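Local coordinates for protein histone acetyltransferase, ELP3 family (Methanocaldococcus infernus, PDB 6IA8) that mediates formation of 5-carboxymethyluridine at wobble position 34 of tRNAs, using acetyl-CoA and S-adenosyl-L-methionine, at residues Glu201-Leu206 against Lys430-Glu435. Sequence-based numbering, arbitrary orientation.
Sequences EINQML and KPFRKE
Asn-203 and Arg-433 have the nearest CA atoms across helical residues 201-206 and the irregular loop 430-435, yet these stay 7.9 Å apart and only side chains and one water bridge the interval. The two side chains run alongside one another in opposite senses. NH1 of Arg-433 donates to OD1 of Asn-203 at 2.9 Å, entering 49° out of the carbonyl plane. Amide and guanidinium planes are 66° apart. The same NH1 donates to a water that in turn donates to the backbone O of Asn-203, so NH1 reaches Asn-203 twice, directly at OD1 and through the water at its backbone O. Bends at chi2 and chi3 fold the arginine chain, and its CD lies 3.6 Å from CD1 of Leu-206, a methyl that also sits over one guanidinium face. Within the loop, NE and NH2 of Arg-433 grip the Glu-435 carboxylate side-on, NE to OE1 and NH2 to OE2, the latter nearly straight at 175°; the two-point grip probably restricts rotation of the guanidinium. An alanine at Arg-433 would probably leave the Glu-435 carboxylate without its countercharge here and Asn-203 OD1 without this donor. Phe-432 presents its ring edge to the helix: CE1 lies 3.4 Å from OD1 of Asn-203, and CZ 3.9 Å from CG2 of Ile-202. The contact joins the radical SAM core to the acetyltransferase domain, pairing helix 199-208 with the loop between strands 418-427 and 440-448. Leu-243 of helix 234-245 touches both Ile-202 and Phe-432, while Tyr-513 of strand 513-517 packs on Leu-206, Arg-433 and Glu-435.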
loop_
_atom_site.group_PDB
_atom_site.type_symbol
_atom_site.label_atom_id
_atom_site.label_comp_id
_atom_site.label_asym_id
_atom_site.label_seq_id
_atom_site.Cartn_x
_atom_site.Cartn_y
_atom_site.Cartn_z
ATOM N N GLU A 201 2.309 3.126 19.061
ATOM C CA GLU A 201 1.971 2.036 18.150
ATOM C C GLU A 201 2.839 2.080 16.894
ATOM O O GLU A 201 3.184 1.030 16.331
ATOM C CB GLU A 201 0.480 2.097 17.801
ATOM C CG GLU A 201 -0.400 1.439 18.860
ATOM C CD GLU A 201 -1.723 2.151 19.073
ATOM O OE1 GLU A 201 -2.633 1.542 19.677
ATOM O OE2 GLU A 201 -1.855 3.319 18.652
ATOM N N ILE A 202 3.177 3.274 16.405
ATOM C CA ILE A 202 4.065 3.337 15.247
ATOM C C ILE A 202 5.444 2.795 15.608
ATOM O O ILE A 202 6.062 2.062 14.831
ATOM C CB ILE A 202 4.147 4.770 14.696
ATOM C CG1 ILE A 202 2.782 5.190 14.136
ATOM C CG2 ILE A 202 5.214 4.849 13.639
ATOM C CD1 ILE A 202 2.677 6.625 13.754
ATOM N N ASN A 203 5.952 3.134 16.792
ATOM C CA ASN A 203 7.203 2.529 17.252
ATOM C C ASN A 203 7.124 1.001 17.205
ATOM O O ASN A 203 8.060 0.327 16.754
ATOM C CB ASN A 203 7.534 2.990 18.679
ATOM C CG ASN A 203 7.924 4.448 18.749
ATOM O OD1 ASN A 203 8.386 5.030 17.768
ATOM N ND2 ASN A 203 7.759 5.044 19.913
ATOM N N GLN A 204 6.008 0.436 17.681
ATOM C CA GLN A 204 5.847 -1.019 17.684
ATOM C C GLN A 204 5.791 -1.559 16.255
ATOM O O GLN A 204 6.423 -2.572 15.930
ATOM C CB GLN A 204 4.594 -1.385 18.485
ATOM C CG GLN A 204 4.087 -2.794 18.301
ATOM C CD GLN A 204 5.023 -3.863 18.844
ATOM O OE1 GLN A 204 6.017 -3.584 19.511
ATOM N NE2 GLN A 204 4.704 -5.100 18.541
ATOM N N MET A 205 5.077 -0.871 15.366
ATOM C CA MET A 205 5.001 -1.353 13.994
ATOM C C MET A 205 6.363 -1.334 13.330
ATOM O O MET A 205 6.703 -2.266 12.603
ATOM C CB MET A 205 3.986 -0.539 13.199
ATOM C CG MET A 205 2.543 -0.875 13.613
ATOM S SD MET A 205 1.255 -0.038 12.699
ATOM C CE MET A 205 1.719 1.605 12.964
ATOM N N LEU A 206 7.150 -0.284 13.551
ATOM C CA LEU A 206 8.519 -0.270 13.044
ATOM C C LEU A 206 9.346 -1.413 13.635
ATOM O O LEU A 206 10.154 -2.029 12.934
ATOM C CB LEU A 206 9.174 1.075 13.355
ATOM C CG LEU A 206 8.632 2.269 12.570
ATOM C CD1 LEU A 206 9.052 3.587 13.195
ATOM C CD2 LEU A 206 9.122 2.145 11.151
ATOM N N LYS A 430 7.379 16.986 11.204
ATOM C CA LYS A 430 7.501 16.927 12.662
ATOM C C LYS A 430 7.746 15.477 13.065
ATOM O O LYS A 430 6.890 14.823 13.660
ATOM C CB LYS A 430 6.257 17.497 13.344
ATOM C CG LYS A 430 6.236 19.028 13.384
ATOM C CD LYS A 430 5.069 19.550 14.224
ATOM C CE LYS A 430 5.100 21.088 14.318
ATOM N NZ LYS A 430 4.205 21.595 15.411
ATOM N N PRO A 431 8.906 14.937 12.744
ATOM C CA PRO A 431 9.203 13.558 13.150
ATOM C C PRO A 431 9.423 13.450 14.647
ATOM O O PRO A 431 9.722 14.429 15.330
ATOM C CB PRO A 431 10.481 13.229 12.387
ATOM C CG PRO A 431 11.160 14.583 12.222
ATOM C CD PRO A 431 10.015 15.572 12.013
ATOM N N PHE A 432 9.233 12.234 15.160
ATOM C CA PHE A 432 9.487 11.925 16.555
ATOM C C PHE A 432 10.484 10.795 16.751
ATOM O O PHE A 432 10.950 10.617 17.866
ATOM C CB PHE A 432 8.180 11.542 17.274
ATOM C CG PHE A 432 7.496 10.349 16.673
ATOM C CD1 PHE A 432 7.785 9.075 17.140
ATOM C CD2 PHE A 432 6.598 10.495 15.602
ATOM C CE1 PHE A 432 7.171 7.971 16.575
ATOM C CE2 PHE A 432 5.987 9.388 15.027
ATOM C CZ PHE A 432 6.270 8.137 15.522
ATOM N N ARG A 433 10.789 10.004 15.729
ATOM C CA ARG A 433 11.709 8.885 15.888
ATOM C C ARG A 433 13.100 9.404 16.219
ATOM O O ARG A 433 13.557 10.402 15.647
ATOM C CB ARG A 433 11.758 8.060 14.599
ATOM C CG ARG A 433 10.525 7.140 14.331
ATOM C CD ARG A 433 10.437 6.035 15.390
ATOM N NE ARG A 433 11.619 5.171 15.395
ATOM C CZ ARG A 433 11.697 4.009 16.050
ATOM N NH1 ARG A 433 10.654 3.560 16.731
ATOM N NH2 ARG A 433 12.814 3.293 16.012
ATOM N N LYS A 434 13.791 8.677 17.102
ATOM C CA LYS A 434 15.111 9.089 17.558
ATOM C C LYS A 434 16.085 9.225 16.399
ATOM O O LYS A 434 16.989 10.060 16.445
ATOM C CB LYS A 434 15.646 8.083 18.587
ATOM C CG LYS A 434 15.503 6.607 18.168
ATOM C CD LYS A 434 16.019 5.639 19.240
ATOM C CE LYS A 434 17.543 5.629 19.307
ATOM N NZ LYS A 434 18.059 4.520 20.172
ATOM N N GLU A 435 15.929 8.435 15.344
ATOM C CA GLU A 435 16.937 8.461 14.295
ATOM C C GLU A 435 16.669 9.506 13.221
ATOM O O GLU A 435 17.498 9.663 12.323
ATOM C CB GLU A 435 17.086 7.075 13.665
ATOM C CG GLU A 435 15.815 6.373 13.279
ATOM C CD GLU A 435 15.158 5.586 14.422
ATOM O OE1 GLU A 435 14.369 6.193 15.155
ATOM O OE2 GLU A 435 15.346 4.361 14.548
HETATM O O HOH W 1 10.688 0.774 17.453
#